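Local coordinates for colicin-m immunity protein (PDB 4AEQ) that protects the Escherichia coli cell that harbours the colicin M plasmid against the toxin colicin M, at the interface of chains A and B. Numbering follows the deposited sequence. Chains: chain A/B, Colicin-m immunity protein.

The construct is the C-terminal part of Cmi, with the YebF/Cmi family region, and it crystallised as a domain-swapped dimer. The C-alpha centres of contact 1 and contact 2 are about 20 Å apart. Both contacts use helix 17-42 of chain B, contact 2 near its start at B:Ala20 and contact 1 further along, at B:Tyr28 to B:Met32. Both also use strands 66-74 and 79-87 of chain A. Contact 1 packs the helix through aromatic rings, while contact 2 fixes the segment before it by a disulfide. Two-fold symmetry repeats both contacts with the chains exchanged.

Contact 1: the interface of chains A and B. Residues chain A 35, 38, 42, 47, 49, 71, 73, 82; chain B 28, 31-32.
The ring of B:Tyr28 stands between A:Phe71 on one face and its own chain's B:Met32 on the other, the latter through CG toward the rim. A:Phe71 brings CE2 over the ring centre, and its CZ lies 3.7 Å from B:Tyr28 CD1. The two ring planes are 74° apart, an edge-to-face arrangement. A:Pro47 CG and A:Tyr82 OH sit at the edge of the B:Tyr28 ring, in its plane. In this domain-swapped dimer of the YebF/Cmi family, helix 17-42 of chain B packs on the strands of chain A. B:Tyr28 has CG anti to the backbone N (chi1 173°), which carries the phenol from the helix toward that sheet.

The A:Tyr82 ring is approached over one face by the rim of B:Tyr28, whose CE1 is 3.5 Å from A:Tyr82 CZ. The two hydroxyls also meet, B:Tyr28 OH giving a weak hydrogen bond of 2.9 Å to A:Tyr82 OH. A:Tyr82 OH is also hydrogen-bonded within its own chain to the carboxylate A:Asp38 OD2; at 2.4 Å the distance is unusually short and the approach is 63° out of the carboxylate plane, so the exact length is doubtful. Beside B:Tyr28 OH, A:Ala73 CB packs at 3.3 Å.

A:Trp35, on the partner copy of the same helix, meets B:Tyr28 with the rim of its six-membered ring, CZ3 to CE1 at 3.5 Å. B:Met32 SD also lies at this indole edge, in plane, 3.6 Å from A:Trp35 CE3. The bent methionine chain then turns its CE methyl toward A:Pro47 and A:Leu42. One indole face takes B:Arg31 CB in a CH-pi contact, although the arginine is poorly ordered.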
loop_
_atom_site.group_PDB
_atom_site.type_symbol
_atom_site.label_atom_id
_atom_site.label_comp_id
_atom_site.label_asym_id
_atom_site.label_seq_id
_atom_site.Cartn_x
_atom_site.Cartn_y
_atom_site.Cartn_z
ATOM N N TRP A 35 -9.133 1.623 4.350
ATOM C CA TRP A 35 -9.492 2.601 3.329
ATOM C C TRP A 35 -11.001 2.815 3.236
ATOM O O TRP A 35 -11.465 3.963 3.136
ATOM C CB TRP A 35 -8.873 2.241 1.975
ATOM C CG TRP A 35 -7.379 2.324 2.011
ATOM C CD1 TRP A 35 -6.498 1.284 2.022
ATOM C CD2 TRP A 35 -6.590 3.519 2.061
ATOM N NE1 TRP A 35 -5.207 1.757 2.066
ATOM C CE2 TRP A 35 -5.238 3.126 2.092
ATOM C CE3 TRP A 35 -6.897 4.882 2.080
ATOM C CZ2 TRP A 35 -4.194 4.046 2.139
ATOM C CZ3 TRP A 35 -5.860 5.794 2.127
ATOM C CH2 TRP A 35 -4.524 5.373 2.155
ATOM N N ASP A 38 -11.933 4.989 6.198
ATOM C CA ASP A 38 -11.575 6.391 5.977
ATOM C C ASP A 38 -12.531 7.100 5.018
ATOM O O ASP A 38 -12.897 8.259 5.243
ATOM C CB ASP A 38 -10.119 6.532 5.517
ATOM C CG ASP A 38 -9.138 6.507 6.678
ATOM O OD1 ASP A 38 -9.585 6.294 7.824
ATOM O OD2 ASP A 38 -7.924 6.695 6.446
ATOM N N LEU A 42 -14.742 10.351 6.163
ATOM C CA LEU A 42 -14.558 11.672 5.582
ATOM C C LEU A 42 -15.806 12.072 4.809
ATOM O O LEU A 42 -16.109 13.254 4.672
ATOM C CB LEU A 42 -13.330 11.694 4.668
ATOM C CG LEU A 42 -11.980 11.483 5.355
ATOM C CD1 LEU A 42 -10.858 11.460 4.331
ATOM C CD2 LEU A 42 -11.728 12.563 6.399
ATOM N N PRO A 47 -11.129 13.676 -0.597
ATOM C CA PRO A 47 -11.006 14.724 0.421
ATOM C C PRO A 47 -10.030 15.804 -0.015
ATOM O O PRO A 47 -9.197 15.562 -0.891
ATOM C CB PRO A 47 -10.434 13.970 1.624
ATOM C CG PRO A 47 -9.737 12.795 1.040
ATOM C CD PRO A 47 -10.565 12.394 -0.143
ATOM N N ILE A 49 -6.753 17.945 0.646
ATOM C CA ILE A 49 -5.526 17.632 1.371
ATOM C C ILE A 49 -4.827 18.902 1.844
ATOM O O ILE A 49 -4.571 19.814 1.057
ATOM C CB ILE A 49 -4.539 16.810 0.517
ATOM C CG1 ILE A 49 -5.206 15.554 -0.053
ATOM C CG2 ILE A 49 -3.318 16.431 1.340
ATOM C CD1 ILE A 49 -5.717 14.603 1.010
ATOM N N PHE A 71 0.004 14.882 6.643
ATOM C CA PHE A 71 -1.042 15.664 5.997
ATOM C C PHE A 71 -2.383 15.415 6.665
ATOM O O PHE A 71 -2.542 14.449 7.401
ATOM C CB PHE A 71 -1.111 15.378 4.489
ATOM C CG PHE A 71 -1.468 13.954 4.149
ATOM C CD1 PHE A 71 -0.487 12.978 4.067
ATOM C CD2 PHE A 71 -2.780 13.599 3.881
ATOM C CE1 PHE A 71 -0.809 11.673 3.742
ATOM C CE2 PHE A 71 -3.109 12.295 3.559
ATOM C CZ PHE A 71 -2.125 11.331 3.488
ATOM N N ALA A 73 -6.570 15.092 5.763
ATOM C CA ALA A 73 -7.569 14.938 4.713
ATOM C C ALA A 73 -8.921 15.377 5.264
ATOM O O ALA A 73 -9.293 14.986 6.368
ATOM C CB ALA A 73 -7.622 13.493 4.238
ATOM N N TYR A 82 -2.819 12.000 8.837
ATOM C CA TYR A 82 -2.018 10.886 8.339
ATOM C C TYR A 82 -0.540 11.225 8.355
ATOM O O TYR A 82 -0.162 12.396 8.226
ATOM C CB TYR A 82 -2.367 10.575 6.887
ATOM C CG TYR A 82 -3.783 10.155 6.614
ATOM C CD1 TYR A 82 -4.754 11.094 6.296
ATOM C CD2 TYR A 82 -4.143 8.814 6.626
ATOM C CE1 TYR A 82 -6.049 10.712 6.020
ATOM C CE2 TYR A 82 -5.440 8.424 6.354
ATOM C CZ TYR A 82 -6.387 9.380 6.051
ATOM O OH TYR A 82 -7.681 9.011 5.772
ATOM N N TYR B 28 -2.276 8.476 -2.169
ATOM C CA TYR B 28 -3.371 8.475 -1.208
ATOM C C TYR B 28 -4.727 8.496 -1.904
ATOM O O TYR B 28 -5.599 7.673 -1.609
ATOM C CB TYR B 28 -3.252 9.668 -0.259
ATOM C CG TYR B 28 -4.440 9.835 0.663
ATOM C CD1 TYR B 28 -4.556 9.083 1.824
ATOM C CD2 TYR B 28 -5.447 10.744 0.366
ATOM C CE1 TYR B 28 -5.644 9.238 2.668
ATOM C CE2 TYR B 28 -6.535 10.905 1.201
ATOM C CZ TYR B 28 -6.629 10.154 2.349
ATOM O OH TYR B 28 -7.716 10.320 3.176
ATOM N N ARG B 31 -5.445 5.268 -3.798
ATOM C CA ARG B 31 -5.787 4.197 -2.866
ATOM C C ARG B 31 -7.205 4.315 -2.327
ATOM O O ARG B 31 -7.959 3.344 -2.318
ATOM C CB ARG B 31 -4.786 4.149 -1.717
ATOM C CG ARG B 31 -3.411 3.675 -2.128
ATOM C CD ARG B 31 -2.534 3.446 -0.918
ATOM N NE ARG B 31 -1.233 2.893 -1.279
ATOM C CZ ARG B 31 -0.297 2.550 -0.404
ATOM N NH1 ARG B 31 -0.515 2.696 0.890
ATOM N NH2 ARG B 31 0.854 2.054 -0.825
ATOM N N MET B 32 -7.567 5.513 -1.882
ATOM C CA MET B 32 -8.921 5.755 -1.402
ATOM C C MET B 32 -9.919 5.274 -2.447
ATOM O O MET B 32 -10.817 4.462 -2.152
ATOM C CB MET B 32 -9.135 7.243 -1.126
ATOM C CG MET B 32 -8.372 7.757 0.086
ATOM S SD MET B 32 -9.302 7.552 1.619
ATOM C CE MET B 32 -10.533 8.836 1.416
#

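Contact 2: the interface of chains A and B. Residues chain A 56, 64-67, 86, 88; chain B 11-12, 15, 20.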
loop_
_atom_site.group_PDB
_atom_site.type_symbol
_atom_site.label_atom_id
_atom_site.label_comp_id
_atom_site.label_asym_id
_atom_site.label_seq_id
_atom_site.Cartn_x
_atom_site.Cartn_y
_atom_site.Cartn_z
ATOM N N ARG A 56 12.932 16.624 7.612
ATOM C CA ARG A 56 13.931 15.737 7.043
ATOM C C ARG A 56 15.304 16.168 7.523
ATOM O O ARG A 56 15.527 17.346 7.806
ATOM C CB ARG A 56 13.851 15.735 5.516
ATOM C CG ARG A 56 13.851 17.116 4.889
ATOM C CD ARG A 56 13.353 17.057 3.452
ATOM N NE ARG A 56 14.170 16.174 2.626
ATOM C CZ ARG A 56 13.907 15.886 1.354
ATOM N NH1 ARG A 56 12.847 16.412 0.752
ATOM N NH2 ARG A 56 14.707 15.074 0.678
ATOM N N GLU A 64 19.073 8.950 4.014
ATOM C CA GLU A 64 17.619 8.894 4.154
ATOM C C GLU A 64 17.060 7.839 3.223
ATOM O O GLU A 64 17.232 7.933 2.009
ATOM C CB GLU A 64 16.985 10.216 3.721
ATOM C CG GLU A 64 17.222 11.420 4.604
ATOM C CD GLU A 64 16.652 12.683 3.979
ATOM O OE1 GLU A 64 16.755 12.831 2.741
ATOM O OE2 GLU A 64 16.084 13.516 4.716
ATOM N N LYS A 65 16.396 6.831 3.776
ATOM C CA LYS A 65 15.640 5.898 2.948
ATOM C C LYS A 65 14.151 6.235 2.834
ATOM O O LYS A 65 13.440 5.680 1.993
ATOM C CB LYS A 65 15.838 4.470 3.457
ATOM C CG LYS A 65 17.288 3.998 3.392
ATOM C CD LYS A 65 17.789 3.974 1.954
ATOM C CE LYS A 65 19.236 3.502 1.858
ATOM N NZ LYS A 65 20.210 4.626 1.972
ATOM N N THR A 66 13.687 7.165 3.661
ATOM C CA THR A 66 12.260 7.450 3.749
ATOM C C THR A 66 11.995 8.917 4.053
ATOM O O THR A 66 12.710 9.538 4.842
ATOM C CB THR A 66 11.588 6.590 4.846
ATOM O OG1 THR A 66 11.697 5.202 4.505
ATOM C CG2 THR A 66 10.120 6.953 4.990
ATOM N N LEU A 67 10.963 9.466 3.423
ATOM C CA LEU A 67 10.509 10.808 3.746
ATOM C C LEU A 67 9.165 10.716 4.440
ATOM O O LEU A 67 8.247 10.074 3.937
ATOM C CB LEU A 67 10.367 11.658 2.484
ATOM C CG LEU A 67 11.650 12.064 1.758
ATOM C CD1 LEU A 67 11.313 12.986 0.590
ATOM C CD2 LEU A 67 12.610 12.739 2.725
ATOM N N TYR A 86 7.063 7.768 2.737
ATOM C CA TYR A 86 7.332 7.558 1.335
ATOM C C TYR A 86 8.718 6.957 1.223
ATOM O O TYR A 86 9.710 7.601 1.571
ATOM C CB TYR A 86 7.266 8.923 0.642
ATOM C CG TYR A 86 7.681 8.966 -0.813
ATOM C CD1 TYR A 86 7.596 7.843 -1.625
ATOM C CD2 TYR A 86 8.157 10.148 -1.378
ATOM C CE1 TYR A 86 7.978 7.899 -2.954
ATOM C CE2 TYR A 86 8.535 10.210 -2.703
ATOM C CZ TYR A 86 8.447 9.083 -3.485
ATOM O OH TYR A 86 8.829 9.142 -4.806
ATOM N N CYS A 88 11.372 6.322 -1.120
ATOM C CA CYS A 88 11.558 6.990 -2.400
ATOM C C CYS A 88 12.035 6.032 -3.486
ATOM O O CYS A 88 11.469 5.983 -4.577
ATOM C CB CYS A 88 12.531 8.161 -2.237
ATOM S SG CYS A 88 12.166 9.226 -0.799
ATOM N N ALA B 11 16.552 8.523 -5.098
ATOM C CA ALA B 11 16.957 8.541 -3.701
ATOM C C ALA B 11 16.243 9.707 -3.021
ATOM O O ALA B 11 15.954 10.719 -3.657
ATOM C CB ALA B 11 18.465 8.689 -3.584
ATOM N N CYS B 12 15.945 9.566 -1.733
ATOM C CA CYS B 12 15.189 10.596 -1.027
ATOM C C CYS B 12 15.832 11.981 -1.103
ATOM O O CYS B 12 15.130 12.990 -1.178
ATOM C CB CYS B 12 14.934 10.182 0.421
ATOM S SG CYS B 12 13.691 8.889 0.548
ATOM N N VAL B 15 14.690 13.950 -3.877
ATOM C CA VAL B 15 13.261 14.245 -3.894
ATOM C C VAL B 15 12.947 15.491 -3.078
ATOM O O VAL B 15 13.169 15.518 -1.872
ATOM C CB VAL B 15 12.437 13.066 -3.337
ATOM C CG1 VAL B 15 10.960 13.432 -3.260
ATOM C CG2 VAL B 15 12.639 11.831 -4.198
ATOM N N ALA B 20 7.677 14.993 -3.198
ATOM C CA ALA B 20 7.214 14.035 -2.201
ATOM C C ALA B 20 5.725 14.221 -1.925
ATOM O O ALA B 20 4.971 13.253 -1.875
ATOM C CB ALA B 20 8.015 14.178 -0.915
HETATM O O HOH W 1 16.769 7.060 -0.565
#
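A disulfide joins the chains, A:Cys88 SG to B:Cys12 SG at 2.1 Å, and ties the segment leading into the swapped helix of one YebF/Cmi chain to the region following strand 79-87 of the other. The sulfur of B:Cys12 is anti to its own carbonyl carbon (chi1 -73°), which turns it toward A:Cys88 and the start of strand 66-74.

The tight part of the contact is this disulfide with the apolar group beside it, where B:Cys12, B:Val15 and B:Ala20 hide most of their contact surface against A:Leu67, A:Tyr86 and A:Cys88. A:Leu67 CD1 fits against the swapped segment, 3.8 Å from B:Ala20 CB. B:Val15 CG1 touches both A:Leu67 CD1 and the A:Tyr86 ring, 4.1 Å from A:Tyr86 CE2, its side chain running obliquely to each.

A polar grip is added by A:Arg56, whose guanidinium takes the carbonyl of B:Val15 end-on with two nitrogens. A:Arg56 NH1 reaches B:Val15 O at 2.8 Å, in both the carbonyl and the guanidinium plane. A:Arg56 NH2 reaches B:Val15 O at 3.0 Å, so two donors grip one acceptor and help fix the rotation of the guanidinium. A:Arg56 NH2 also bonds to B:Cys12 O at 2.8 Å, but this bond is strongly bent and comes from 45° above the carbonyl plane, not on a lone pair. A:Leu67 CD2 lies over the centre of one guanidinium face and supports it from within its own chain.

The looser side lies at A:Glu64, whose side chain is poorly ordered. A:Glu64 OE1 and A:Arg56 NH2, within chain A, are loosely paired in a long salt bridge of 3.7 Å. Here the chains meet through water: water 1 links A:Glu64 O to B:Cys12 N, 2.9 Å from the latter and nearly straight at the amide hydrogen (171°).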